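Local coordinates for protein iron transport multicopper oxidase FET3 (Saccharomyces cerevisiae, PDB 1ZPU) that oxidises Fe(2+) to Fe(3+) with molecular oxygen at four copper ions, supplying ferric iron to the FTR1 permease for high-affinity uptake, and also oxidises Cu(+), at residues P34-N39 with G118-K123; Y131-S136 with T186-R191; W180-D185 with S274-N279; H208-V213 with Y236-H241. One frame throughout, in Å; residues are numbered along the deposited sequence.

Contact 1 of 4, residues P34-N39 with G118-K123; sequences PDITVN and GLFIIK. With NAG (2-acetamido-2-deoxy-beta-D-glucopyranose), chain G; NAG (2-acetamido-2-deoxy-beta-D-glucopyranose), chain B.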
# COMPACT_ATOMS: atom_id res chain seq x y z
N PRO A 34 15.42 -6.89 -5.94
CA PRO A 34 15.03 -8.24 -6.36
C PRO A 34 13.57 -8.56 -6.11
O PRO A 34 12.91 -7.86 -5.33
CB PRO A 34 15.89 -9.12 -5.46
CG PRO A 34 16.11 -8.30 -4.24
CD PRO A 34 16.27 -6.91 -4.74
N ASP A 35 13.06 -9.60 -6.74
CA ASP A 35 11.75 -10.14 -6.37
C ASP A 35 11.91 -11.43 -5.60
O ASP A 35 12.77 -12.26 -5.93
CB ASP A 35 10.88 -10.37 -7.60
CG ASP A 35 10.79 -9.14 -8.50
OD1 ASP A 35 10.47 -8.02 -8.01
OD2 ASP A 35 11.04 -9.32 -9.72
N ILE A 36 11.09 -11.62 -4.57
CA ILE A 36 11.09 -12.85 -3.79
C ILE A 36 9.97 -13.78 -4.24
O ILE A 36 8.83 -13.34 -4.41
CB ILE A 36 10.93 -12.57 -2.28
CG1 ILE A 36 12.06 -11.67 -1.77
CG2 ILE A 36 10.94 -13.86 -1.50
CD1 ILE A 36 11.74 -10.99 -0.45
N THR A 37 10.29 -15.05 -4.41
CA THR A 37 9.28 -16.06 -4.68
C THR A 37 9.46 -17.21 -3.70
O THR A 37 10.52 -17.84 -3.65
CB THR A 37 9.34 -16.53 -6.16
OG1 THR A 37 9.23 -15.40 -7.02
CG2 THR A 37 8.21 -17.49 -6.48
N VAL A 38 8.43 -17.47 -2.89
CA VAL A 38 8.48 -18.55 -1.91
C VAL A 38 7.24 -19.45 -2.02
O VAL A 38 6.28 -19.12 -2.74
CB VAL A 38 8.65 -18.03 -0.46
CG1 VAL A 38 9.88 -17.15 -0.36
CG2 VAL A 38 7.42 -17.27 -0.00
N ASN A 39 7.26 -20.57 -1.30
CA ASN A 39 6.12 -21.46 -1.21
C ASN A 39 5.34 -21.25 0.09
O ASN A 39 5.91 -20.83 1.10
CB ASN A 39 6.58 -22.91 -1.28
CG ASN A 39 6.71 -23.41 -2.70
OD1 ASN A 39 5.72 -23.60 -3.40
ND2 ASN A 39 7.95 -23.63 -3.13
N GLY A 118 9.87 -4.00 -4.48
CA GLY A 118 10.04 -5.25 -5.20
C GLY A 118 8.85 -6.15 -4.96
O GLY A 118 8.08 -5.93 -4.03
N LEU A 119 8.70 -7.17 -5.80
CA LEU A 119 7.59 -8.10 -5.70
C LEU A 119 7.85 -9.26 -4.75
O LEU A 119 8.97 -9.72 -4.59
CB LEU A 119 7.22 -8.62 -7.09
CG LEU A 119 6.77 -7.62 -8.15
CD1 LEU A 119 6.23 -8.35 -9.34
CD2 LEU A 119 5.72 -6.67 -7.64
N PHE A 120 6.78 -9.74 -4.14
CA PHE A 120 6.84 -10.86 -3.21
C PHE A 120 5.74 -11.84 -3.62
O PHE A 120 4.55 -11.56 -3.39
CB PHE A 120 6.61 -10.36 -1.79
CG PHE A 120 6.98 -11.35 -0.72
CD1 PHE A 120 6.25 -12.53 -0.54
CD2 PHE A 120 8.06 -11.09 0.13
CE1 PHE A 120 6.60 -13.44 0.45
CE2 PHE A 120 8.43 -12.00 1.13
CZ PHE A 120 7.70 -13.17 1.29
N ILE A 121 6.12 -12.95 -4.23
CA ILE A 121 5.16 -13.92 -4.73
C ILE A 121 5.16 -15.18 -3.90
O ILE A 121 6.22 -15.78 -3.66
CB ILE A 121 5.41 -14.28 -6.23
CG1 ILE A 121 4.66 -13.32 -7.13
CG2 ILE A 121 4.93 -15.66 -6.57
CD1 ILE A 121 5.40 -12.07 -7.42
N ILE A 122 3.97 -15.58 -3.46
CA ILE A 122 3.80 -16.86 -2.78
C ILE A 122 2.95 -17.80 -3.63
O ILE A 122 1.81 -17.47 -3.97
CB ILE A 122 3.14 -16.68 -1.39
CG1 ILE A 122 3.90 -15.64 -0.57
CG2 ILE A 122 3.09 -18.01 -0.65
CD1 ILE A 122 3.11 -15.07 0.58
N LYS A 123 3.51 -18.95 -3.99
CA LYS A 123 2.75 -19.93 -4.78
C LYS A 123 1.97 -20.88 -3.90
O LYS A 123 2.40 -21.21 -2.78
CB LYS A 123 3.65 -20.76 -5.69
CG LYS A 123 4.56 -19.98 -6.61
CD LYS A 123 5.98 -19.97 -6.05
CE LYS A 123 6.64 -21.36 -6.11
NZ LYS A 123 7.82 -21.42 -5.20
C1 NAG G . 8.81 -7.56 -15.37
C2 NAG G . 9.03 -8.60 -16.47
C3 NAG G . 8.65 -9.99 -15.99
C4 NAG G . 9.26 -10.35 -14.63
C5 NAG G . 9.03 -9.21 -13.66
C6 NAG G . 9.87 -9.49 -12.43
C7 NAG G . 8.83 -8.19 -18.88
C8 NAG G . 7.92 -8.10 -20.08
N2 NAG G . 8.28 -8.25 -17.66
O3 NAG G . 9.09 -10.92 -16.94
O4 NAG G . 8.62 -11.46 -14.04
O5 NAG G . 9.47 -8.00 -14.21
O6 NAG G . 9.63 -8.54 -11.43
O7 NAG G . 10.04 -8.20 -19.05
C1 NAG B . 9.26 -12.74 -14.21
C2 NAG B . 8.63 -13.68 -13.19
C3 NAG B . 9.21 -15.08 -13.35
C4 NAG B . 9.17 -15.60 -14.78
C5 NAG B . 9.64 -14.52 -15.75
C6 NAG B . 9.32 -14.89 -17.19
C7 NAG B . 7.96 -12.71 -11.05
C8 NAG B . 8.43 -12.14 -9.74
N2 NAG B . 8.90 -13.24 -11.83
O3 NAG B . 8.53 -15.96 -12.49
O4 NAG B . 10.08 -16.66 -14.88
O5 NAG B . 9.02 -13.28 -15.49
O6 NAG B . 9.73 -13.84 -18.03
O7 NAG B . 6.76 -12.69 -11.36
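An outermost strand of a four-stranded sheet in the first plastocyanin-like domain, 36-39, runs parallel to strand 118-123, with Ile36 beside Phe120 and Val38 beside Ile122. Main-chain bonds alternate along the pair: Ile36 N donates to Leu119 O, Ile121 N to Ile36 O at 2.7 Å, Val38 N to Ile121 O, and Lys123 N to Val38 O. Just before the strand Asp35 continues this ladder with its carboxylate. Its OD1 accepts Leu119 N at 3.0 Å, met on the anti side and 23° out of the carboxylate plane, while its side chain lies alongside that of Leu119.

On the face that carries Ile36, Val38, Phe120 and Ile122, Ile36 CG2 sits 4.1 Å above the Phe120 ring plane, toward the rim, and Ile36 CD1 is 3.7 Å from Phe120 CD2. Val38 CG2 approaches Phe120 CE1 obliquely at 3.9 Å and also touches Ile122 CG1, which lies at the ring edge. This apolar face packs against strands 2-14 and 43-49, the other layer of the cupredoxin-type sandwich, through Phe5, Val44 and Ile46. The other face carries Thr37, whose CG2 meets Ile121 CG2 at 3.8 Å; the Thr37 side chain crosses that of Lys123 at about a right angle, CG2 against Lys123 CD. Beside it, Ile121 CD1 lies 3.8 Å from the acetamide methyl C8 of NAG chain B.

Contact 2 of 4, residues Y131-S136 with T186-R191; sequences YDEELS and TTYLLR. With NAG (2-acetamido-2-deoxy-beta-D-glucopyranose), chain B; NAG (2-acetamido-2-deoxy-beta-D-glucopyranose), chain G.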
# COMPACT_ATOMS: atom_id res chain seq x y z
N TYR A 131 -2.67 -22.30 -16.51
CA TYR A 131 -1.93 -21.37 -17.35
C TYR A 131 -0.61 -22.00 -17.78
O TYR A 131 -0.09 -22.90 -17.11
CB TYR A 131 -1.68 -20.05 -16.62
CG TYR A 131 -0.98 -20.22 -15.30
CD1 TYR A 131 0.42 -20.31 -15.24
CD2 TYR A 131 -1.71 -20.31 -14.12
CE1 TYR A 131 1.07 -20.48 -14.02
CE2 TYR A 131 -1.06 -20.47 -12.89
CZ TYR A 131 0.32 -20.56 -12.86
OH TYR A 131 0.95 -20.73 -11.65
N ASP A 132 -0.07 -21.52 -18.90
CA ASP A 132 1.12 -22.10 -19.50
C ASP A 132 2.39 -21.42 -19.03
O ASP A 132 3.40 -22.07 -18.81
CB ASP A 132 1.02 -21.98 -21.01
CG ASP A 132 -0.22 -22.65 -21.57
OD1 ASP A 132 -0.40 -23.88 -21.34
OD2 ASP A 132 -1.02 -21.94 -22.22
N GLU A 133 2.33 -20.09 -18.90
CA GLU A 133 3.46 -19.27 -18.50
C GLU A 133 2.98 -18.22 -17.54
O GLU A 133 1.78 -17.95 -17.45
CB GLU A 133 4.08 -18.53 -19.69
CG GLU A 133 4.45 -19.39 -20.91
CD GLU A 133 5.77 -20.10 -20.74
OE1 GLU A 133 6.56 -19.64 -19.87
OE2 GLU A 133 6.00 -21.09 -21.47
N GLU A 134 3.92 -17.60 -16.84
CA GLU A 134 3.60 -16.55 -15.89
C GLU A 134 4.68 -15.46 -15.79
O GLU A 134 5.87 -15.72 -15.97
CB GLU A 134 3.33 -17.18 -14.53
CG GLU A 134 4.44 -18.08 -14.04
CD GLU A 134 4.56 -18.06 -12.53
OE1 GLU A 134 4.72 -16.94 -11.96
OE2 GLU A 134 4.48 -19.16 -11.91
N LEU A 135 4.23 -14.23 -15.52
CA LEU A 135 5.12 -13.07 -15.33
C LEU A 135 4.40 -11.99 -14.54
O LEU A 135 3.21 -12.11 -14.23
CB LEU A 135 5.56 -12.48 -16.67
CG LEU A 135 4.54 -11.69 -17.49
CD1 LEU A 135 5.23 -10.72 -18.41
CD2 LEU A 135 3.65 -12.63 -18.25
N SER A 136 5.11 -10.91 -14.24
CA SER A 136 4.48 -9.75 -13.62
C SER A 136 4.84 -8.48 -14.36
O SER A 136 5.80 -8.46 -15.13
CB SER A 136 4.90 -9.61 -12.15
OG SER A 136 4.87 -10.85 -11.47
N THR A 186 -1.24 -19.16 -26.24
CA THR A 186 -0.69 -19.46 -24.93
C THR A 186 -1.43 -18.66 -23.87
O THR A 186 -1.75 -17.49 -24.07
CB THR A 186 0.84 -19.22 -24.89
OG1 THR A 186 1.48 -20.00 -25.91
CG2 THR A 186 1.43 -19.59 -23.55
N THR A 187 -1.73 -19.31 -22.76
CA THR A 187 -2.35 -18.63 -21.64
C THR A 187 -1.26 -18.18 -20.68
O THR A 187 -0.50 -19.00 -20.15
CB THR A 187 -3.34 -19.55 -20.89
OG1 THR A 187 -4.43 -19.90 -21.75
CG2 THR A 187 -3.89 -18.86 -19.64
N TYR A 188 -1.18 -16.87 -20.47
CA TYR A 188 -0.21 -16.28 -19.54
C TYR A 188 -0.90 -15.86 -18.26
O TYR A 188 -1.98 -15.25 -18.30
CB TYR A 188 0.47 -15.08 -20.17
CG TYR A 188 1.49 -15.44 -21.21
CD1 TYR A 188 1.10 -15.71 -22.53
CD2 TYR A 188 2.84 -15.51 -20.89
CE1 TYR A 188 2.05 -16.05 -23.50
CE2 TYR A 188 3.79 -15.85 -21.85
CZ TYR A 188 3.39 -16.12 -23.15
OH TYR A 188 4.33 -16.45 -24.09
N LEU A 189 -0.29 -16.18 -17.13
CA LEU A 189 -0.70 -15.57 -15.86
C LEU A 189 0.09 -14.26 -15.69
O LEU A 189 1.32 -14.26 -15.54
CB LEU A 189 -0.49 -16.53 -14.69
CG LEU A 189 -1.09 -16.10 -13.34
CD1 LEU A 189 -2.58 -16.36 -13.29
CD2 LEU A 189 -0.41 -16.80 -12.18
N LEU A 190 -0.63 -13.15 -15.73
CA LEU A 190 -0.01 -11.85 -15.71
C LEU A 190 -0.35 -11.18 -14.38
O LEU A 190 -1.52 -10.87 -14.12
CB LEU A 190 -0.54 -11.05 -16.91
CG LEU A 190 0.22 -9.84 -17.43
CD1 LEU A 190 -0.49 -9.31 -18.66
CD2 LEU A 190 0.29 -8.77 -16.40
N ARG A 191 0.67 -10.96 -13.55
CA ARG A 191 0.50 -10.26 -12.28
C ARG A 191 0.73 -8.78 -12.48
O ARG A 191 1.86 -8.34 -12.67
CB ARG A 191 1.48 -10.77 -11.23
CG ARG A 191 1.49 -12.25 -11.00
CD ARG A 191 2.76 -12.63 -10.28
NE ARG A 191 3.13 -14.01 -10.55
CZ ARG A 191 2.69 -15.03 -9.82
NH1 ARG A 191 1.89 -14.82 -8.77
NH2 ARG A 191 3.06 -16.27 -10.13
C1 NAG B . 9.26 -12.74 -14.21
C2 NAG B . 8.63 -13.68 -13.19
C3 NAG B . 9.21 -15.08 -13.35
C4 NAG B . 9.17 -15.60 -14.78
C5 NAG B . 9.64 -14.52 -15.75
C6 NAG B . 9.32 -14.89 -17.19
C7 NAG B . 7.96 -12.71 -11.05
C8 NAG B . 8.43 -12.14 -9.74
N2 NAG B . 8.90 -13.24 -11.83
O3 NAG B . 8.53 -15.96 -12.49
O4 NAG B . 10.08 -16.66 -14.88
O5 NAG B . 9.02 -13.28 -15.49
O6 NAG B . 9.73 -13.84 -18.03
O7 NAG B . 6.76 -12.69 -11.36
C1 NAG G . 8.81 -7.56 -15.37
C2 NAG G . 9.03 -8.60 -16.47
C3 NAG G . 8.65 -9.99 -15.99
C4 NAG G . 9.26 -10.35 -14.63
C5 NAG G . 9.03 -9.21 -13.66
C6 NAG G . 9.87 -9.49 -12.43
C7 NAG G . 8.83 -8.19 -18.88
C8 NAG G . 7.92 -8.10 -20.08
N2 NAG G . 8.28 -8.25 -17.66
O3 NAG G . 9.09 -10.92 -16.94
O4 NAG G . 8.62 -11.46 -14.04
O5 NAG G . 9.47 -8.00 -14.21
O6 NAG G . 9.63 -8.54 -11.43
O7 NAG G . 10.04 -8.20 -19.05
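Arg191 sets its CG anti to the carbonyl carbon (chi1 -53°) and runs extended to NE, whereas Glu134 holds CG between the backbone N and the carbonyl carbon (chi1 53°) and bends at chi2. The two side chains cross at a slant, and Arg191 NH2 meets Glu134 OE1 at 2.6 Å, a salt bridge. The oxygen lies in the guanidinium plane, but the donor stands above the carboxylate, 46° out of its plane. An alanine in place of Arg191 would probably leave the Glu134 carboxylate without its countercharge and open a gap beside Ser136. Ser136 OG donates to O7 of NAG chain B at 2.6 Å, which holds the sugar's acetamide to this strand.

Strands 133-136 and 187-191 pair in parallel within the six-stranded sheet of the second plastocyanin-like domain. Leu189 is bonded through both its N and its O, to Glu133 O and Leu135 N, and Arg191 N donates to Leu135 O at 2.9 Å. At the strand entrance Thr187 O accepts both Asp132 N and Glu133 N, and Asp132 OD2 accepts Thr187 N at 2.8 Å through its anti lone pair. Leu189 CB lies over one face of the Tyr131 ring, 3.9 Å from its centroid, a CH-pi contact. Tyr188 runs alongside Glu133, with Tyr188 CE2 3.5 Å from Glu133 CB.

Contact 3 of 4, residues W180-D185 with S274-N279; sequences WEVQPD and SYMVYN. With NAG (2-acetamido-2-deoxy-beta-D-glucopyranose), chain C; NAG (2-acetamido-2-deoxy-beta-D-glucopyranose), chain G.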
# COMPACT_ATOMS: atom_id res chain seq x y z
N TRP A 180 7.43 -7.18 -24.35
CA TRP A 180 6.99 -8.47 -23.84
C TRP A 180 6.83 -9.42 -25.02
O TRP A 180 5.89 -9.30 -25.83
CB TRP A 180 5.70 -8.32 -23.04
CG TRP A 180 5.11 -9.60 -22.53
CD1 TRP A 180 5.79 -10.71 -22.14
CD2 TRP A 180 3.73 -9.88 -22.32
NE1 TRP A 180 4.92 -11.68 -21.72
CE2 TRP A 180 3.64 -11.19 -21.81
CE3 TRP A 180 2.55 -9.15 -22.54
CZ2 TRP A 180 2.42 -11.81 -21.51
CZ3 TRP A 180 1.32 -9.76 -22.23
CH2 TRP A 180 1.27 -11.08 -21.73
N GLU A 181 7.77 -10.35 -25.14
CA GLU A 181 7.78 -11.33 -26.23
C GLU A 181 6.86 -12.51 -25.90
O GLU A 181 7.08 -13.21 -24.92
CB GLU A 181 9.19 -11.87 -26.43
CG GLU A 181 10.27 -10.82 -26.41
CD GLU A 181 11.40 -11.17 -27.36
OE1 GLU A 181 11.70 -10.32 -28.24
OE2 GLU A 181 11.96 -12.29 -27.25
N VAL A 182 5.85 -12.74 -26.73
CA VAL A 182 4.89 -13.80 -26.43
C VAL A 182 4.94 -14.93 -27.42
O VAL A 182 5.53 -14.79 -28.48
CB VAL A 182 3.43 -13.28 -26.28
CG1 VAL A 182 3.29 -12.42 -25.03
CG2 VAL A 182 2.98 -12.54 -27.54
N GLN A 183 4.34 -16.06 -27.06
CA GLN A 183 4.15 -17.19 -27.98
C GLN A 183 2.67 -17.28 -28.36
O GLN A 183 1.80 -16.98 -27.55
CB GLN A 183 4.56 -18.50 -27.31
CG GLN A 183 6.02 -18.57 -26.91
CD GLN A 183 6.92 -18.76 -28.10
OE1 GLN A 183 6.62 -19.52 -29.04
NE2 GLN A 183 8.06 -18.08 -28.08
N PRO A 184 2.38 -17.69 -29.60
CA PRO A 184 0.98 -17.79 -30.03
C PRO A 184 0.21 -18.83 -29.23
O PRO A 184 0.81 -19.78 -28.71
CB PRO A 184 1.10 -18.26 -31.48
CG PRO A 184 2.44 -18.94 -31.56
CD PRO A 184 3.31 -18.11 -30.67
N ASP A 185 -1.10 -18.65 -29.12
CA ASP A 185 -1.99 -19.63 -28.49
C ASP A 185 -1.47 -20.10 -27.13
O ASP A 185 -1.27 -21.29 -26.90
CB ASP A 185 -2.23 -20.83 -29.43
CG ASP A 185 -3.23 -21.83 -28.87
OD1 ASP A 185 -4.25 -21.38 -28.29
OD2 ASP A 185 -3.01 -23.06 -28.99
N SER A 274 3.71 0.37 -24.29
CA SER A 274 4.68 -0.72 -24.33
C SER A 274 4.25 -1.76 -25.36
O SER A 274 3.21 -1.61 -26.01
CB SER A 274 4.84 -1.36 -22.96
OG SER A 274 5.84 -0.70 -22.22
N TYR A 275 5.05 -2.81 -25.53
CA TYR A 275 4.87 -3.68 -26.68
C TYR A 275 4.68 -5.15 -26.35
O TYR A 275 5.57 -5.80 -25.83
CB TYR A 275 6.04 -3.55 -27.65
CG TYR A 275 6.54 -2.14 -27.77
CD1 TYR A 275 7.83 -1.81 -27.34
CD2 TYR A 275 5.73 -1.13 -28.29
CE1 TYR A 275 8.29 -0.52 -27.43
CE2 TYR A 275 6.19 0.16 -28.39
CZ TYR A 275 7.48 0.46 -27.95
OH TYR A 275 7.95 1.75 -28.04
N MET A 276 3.51 -5.66 -26.71
CA MET A 276 3.29 -7.10 -26.77
C MET A 276 3.73 -7.59 -28.16
O MET A 276 3.07 -7.33 -29.18
CB MET A 276 1.84 -7.45 -26.48
CG MET A 276 1.59 -8.91 -26.31
SD MET A 276 -0.12 -9.17 -25.85
CE MET A 276 -0.32 -10.93 -26.12
N VAL A 277 4.87 -8.28 -28.18
CA VAL A 277 5.54 -8.65 -29.42
C VAL A 277 5.35 -10.12 -29.79
O VAL A 277 5.89 -11.02 -29.15
CB VAL A 277 7.06 -8.33 -29.36
CG1 VAL A 277 7.72 -8.64 -30.67
CG2 VAL A 277 7.30 -6.87 -29.00
N TYR A 278 4.57 -10.37 -30.84
CA TYR A 278 4.41 -11.70 -31.38
C TYR A 278 5.49 -11.93 -32.42
O TYR A 278 5.95 -13.04 -32.60
CB TYR A 278 3.04 -11.88 -32.04
CG TYR A 278 1.85 -12.06 -31.12
CD1 TYR A 278 1.36 -11.00 -30.35
CD2 TYR A 278 1.17 -13.27 -31.07
CE1 TYR A 278 0.26 -11.16 -29.53
CE2 TYR A 278 0.06 -13.44 -30.25
CZ TYR A 278 -0.39 -12.38 -29.49
OH TYR A 278 -1.48 -12.54 -28.68
N ASN A 279 5.87 -10.86 -33.11
CA ASN A 279 6.82 -10.93 -34.21
C ASN A 279 7.95 -9.91 -34.01
O ASN A 279 7.73 -8.70 -34.03
CB ASN A 279 6.11 -10.69 -35.54
CG ASN A 279 7.00 -10.94 -36.73
OD1 ASN A 279 8.23 -10.95 -36.61
ND2 ASN A 279 6.38 -11.17 -37.89
C1 NAG C . 7.11 -10.82 -39.08
C2 NAG C . 7.06 -12.10 -39.91
C3 NAG C . 7.66 -11.85 -41.29
C4 NAG C . 6.89 -10.71 -41.96
C5 NAG C . 6.95 -9.49 -41.04
C6 NAG C . 6.17 -8.31 -41.58
C7 NAG C . 7.12 -14.31 -38.92
C8 NAG C . 7.79 -15.58 -39.36
N2 NAG C . 7.76 -13.19 -39.25
O3 NAG C . 7.63 -13.04 -42.05
O4 NAG C . 7.47 -10.40 -43.21
O5 NAG C . 6.41 -9.81 -39.78
O6 NAG C . 6.62 -7.19 -40.85
O7 NAG C . 6.04 -14.35 -38.29
C1 NAG G . 8.81 -7.56 -15.37
C2 NAG G . 9.03 -8.60 -16.47
C3 NAG G . 8.65 -9.99 -15.99
C4 NAG G . 9.26 -10.35 -14.63
C5 NAG G . 9.03 -9.21 -13.66
C6 NAG G . 9.87 -9.49 -12.43
C7 NAG G . 8.83 -8.19 -18.88
C8 NAG G . 7.92 -8.10 -20.08
N2 NAG G . 8.28 -8.25 -17.66
O3 NAG G . 9.09 -10.92 -16.94
O4 NAG G . 8.62 -11.46 -14.04
O5 NAG G . 9.47 -8.00 -14.21
O6 NAG G . 9.63 -8.54 -11.43
O7 NAG G . 10.04 -8.20 -19.05
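Val182 is the bump of this contact: one of its methyls settles on the ring of Tyr278 and both touch the end of Met276, just beyond the short parallel pairing of strands 180-181 and 274-277. That pairing closes one edge of a five-stranded sheet in the second plastocyanin-like domain. Trp180 N donates to Tyr275 O at 2.7 Å, Val277 N to Trp180 O, and Val182 N to Val277 O.

The two methyls of Val182 face two different rings. CG1 of Val182 stands 3.4 Å above the centre of the Trp180 ring. CG2 of Val182, held between its own backbone N and carbonyl carbon (chi1 of CG1 -69°), lies 3.6 Å from the Tyr278 centroid and 12° off the normal, a CH-pi contact. Met276 fills the hollow between Trp180 and Val182: its extended chain lies alongside Trp180 with CG 3.9 Å from Trp180 CE3. Its SD makes an oblique Met-aromatic contact, 4.8 Å from the centroid of the six-membered ring of Trp180. Its CE continues to Val182 CG2 at 3.9 Å.

Tyr278 OH is hydrogen-bonded to His208 NE2 and Lys243 N. An alanine in place of Tyr278 would probably open a gap against Val182 CG2 and leave His208 NE2 without its hydroxyl partner. One residue on, Asn279 ND2 is bonded covalently, at 1.4 Å, to C1 of NAG chain C.

Contact 4 of 4, residues H208-V213 with Y236-H241; sequences HEMTVV and YTVLVH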
# COMPACT_ATOMS: atom_id res chain seq x y z
N HIS A 208 -6.82 -7.53 -26.63
CA HIS A 208 -6.75 -8.70 -25.76
C HIS A 208 -7.60 -8.48 -24.52
O HIS A 208 -7.41 -7.52 -23.79
CB HIS A 208 -5.32 -8.97 -25.30
CG HIS A 208 -4.41 -9.51 -26.37
ND1 HIS A 208 -3.99 -8.76 -27.45
CD2 HIS A 208 -3.80 -10.71 -26.49
CE1 HIS A 208 -3.19 -9.49 -28.20
NE2 HIS A 208 -3.06 -10.68 -27.65
N GLU A 209 -8.52 -9.39 -24.27
CA GLU A 209 -9.29 -9.37 -23.03
C GLU A 209 -8.45 -9.87 -21.87
O GLU A 209 -7.47 -10.59 -22.07
CB GLU A 209 -10.55 -10.23 -23.17
CG GLU A 209 -11.73 -9.44 -23.72
CD GLU A 209 -12.89 -10.32 -24.14
OE1 GLU A 209 -12.86 -11.55 -23.90
OE2 GLU A 209 -13.85 -9.76 -24.72
N MET A 210 -8.84 -9.47 -20.66
CA MET A 210 -8.16 -9.89 -19.44
C MET A 210 -9.13 -10.55 -18.48
O MET A 210 -10.21 -10.02 -18.20
CB MET A 210 -7.52 -8.70 -18.75
CG MET A 210 -6.45 -8.07 -19.57
SD MET A 210 -5.70 -6.68 -18.74
CE MET A 210 -7.07 -5.55 -18.53
N THR A 211 -8.75 -11.73 -17.99
CA THR A 211 -9.59 -12.47 -17.06
C THR A 211 -9.03 -12.36 -15.66
O THR A 211 -8.00 -12.96 -15.34
CB THR A 211 -9.70 -13.94 -17.44
OG1 THR A 211 -9.98 -14.05 -18.84
CG2 THR A 211 -10.82 -14.60 -16.64
N VAL A 212 -9.71 -11.59 -14.82
CA VAL A 212 -9.22 -11.33 -13.47
C VAL A 212 -9.42 -12.58 -12.64
O VAL A 212 -10.52 -13.12 -12.57
CB VAL A 212 -9.86 -10.06 -12.84
CG1 VAL A 212 -9.42 -9.87 -11.42
CG2 VAL A 212 -9.46 -8.84 -13.64
N VAL A 213 -8.33 -13.07 -12.05
CA VAL A 213 -8.37 -14.29 -11.23
C VAL A 213 -7.87 -14.11 -9.80
O VAL A 213 -7.99 -15.02 -8.99
CB VAL A 213 -7.63 -15.48 -11.88
CG1 VAL A 213 -8.27 -15.83 -13.19
CG2 VAL A 213 -6.15 -15.18 -12.05
N TYR A 236 -3.76 -6.76 -9.37
CA TYR A 236 -4.70 -7.59 -10.11
C TYR A 236 -3.87 -8.63 -10.80
O TYR A 236 -2.94 -8.29 -11.52
CB TYR A 236 -5.53 -6.80 -11.14
CG TYR A 236 -6.58 -5.88 -10.57
CD1 TYR A 236 -7.95 -6.13 -10.75
CD2 TYR A 236 -6.21 -4.74 -9.85
CE1 TYR A 236 -8.91 -5.25 -10.20
CE2 TYR A 236 -7.14 -3.87 -9.32
CZ TYR A 236 -8.48 -4.12 -9.48
OH TYR A 236 -9.34 -3.21 -8.92
N THR A 237 -4.20 -9.89 -10.57
CA THR A 237 -3.63 -10.99 -11.35
C THR A 237 -4.66 -11.43 -12.39
O THR A 237 -5.84 -11.62 -12.09
CB THR A 237 -3.22 -12.18 -10.47
OG1 THR A 237 -2.32 -11.74 -9.44
CG2 THR A 237 -2.54 -13.25 -11.31
N VAL A 238 -4.17 -11.62 -13.61
CA VAL A 238 -5.02 -11.66 -14.78
C VAL A 238 -4.52 -12.75 -15.72
O VAL A 238 -3.31 -12.92 -15.93
CB VAL A 238 -4.98 -10.24 -15.43
CG1 VAL A 238 -4.87 -10.29 -16.93
CG2 VAL A 238 -6.17 -9.40 -14.98
N LEU A 239 -5.46 -13.53 -16.26
CA LEU A 239 -5.17 -14.48 -17.32
C LEU A 239 -5.29 -13.76 -18.66
O LEU A 239 -6.24 -13.00 -18.87
CB LEU A 239 -6.15 -15.65 -17.27
CG LEU A 239 -6.09 -16.73 -16.18
CD1 LEU A 239 -7.37 -17.51 -16.15
CD2 LEU A 239 -4.92 -17.67 -16.40
N VAL A 240 -4.34 -14.01 -19.56
CA VAL A 240 -4.35 -13.46 -20.91
C VAL A 240 -4.03 -14.58 -21.88
O VAL A 240 -2.99 -15.23 -21.75
CB VAL A 240 -3.33 -12.31 -21.07
CG1 VAL A 240 -3.17 -11.92 -22.53
CG2 VAL A 240 -3.75 -11.09 -20.26
N HIS A 241 -4.92 -14.81 -22.84
CA HIS A 241 -4.67 -15.84 -23.83
C HIS A 241 -4.32 -15.20 -25.17
O HIS A 241 -5.08 -14.37 -25.70
CB HIS A 241 -5.86 -16.81 -23.96
CG HIS A 241 -5.54 -18.05 -24.75
ND1 HIS A 241 -4.67 -19.03 -24.31
CD2 HIS A 241 -6.01 -18.49 -25.95
CE1 HIS A 241 -4.59 -20.00 -25.20
NE2 HIS A 241 -5.40 -19.70 -26.20
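Met210 leans against Val238 and Val240 where strands 210-213 and 236-241 run antiparallel. CB of Met210 touches Val238 CG1 at 3.6 Å. CG, anti to the carbonyl carbon (chi1 -63°), lies 3.8 Å from Val238 CG1 and 4.1 Å from Val240 CG2. SD is still 4.1 Å from Val238 CG1, and beyond it the chain bends at chi3; Leu228 of strand 228-230 also packs on this side chain. Further along, Val212 CG2 meets Val238 CG2 at 3.6 Å.

Thr211 and Leu239 form a hydrogen-bonded pair, Thr211 N giving to Leu239 O and Leu239 N to Thr211 O, and Val213 N donates to Thr237 O at 2.9 Å. Val213 CG1 touches Leu239 CD1 at 3.5 Å, the side chains crossing at about a right angle. Across these segments the side chains described meet through carbon and sulfur without directional bonds, so the register is probably set by the three backbone hydrogen bonds.

Contact 1 belongs to the first plastocyanin-like domain and contacts 2, 3 and 4 to the second. Contacts 1 and 2, centres 15 Å apart, meet at Leu119 CD1 and Ser136 CB (3.4 Å) and both touch NAG chains G and B, so these sugars lie at the boundary of the two domains; NAG chain G also touches contact 3. Contacts 2 and 4 share one sheet, joined by Leu190 N to Val238 O at 2.7 Å. Contact 3, in the facing sheet, probably bonds to contact 2 through Gln183 N and Tyr188 OH (3.0 Å). Contact 4 is nested within the chain loop that contact 3 closes. Contact 1 approaches the type 3 copper ligands: Gly118 is about 7 Å from the His105 side chain.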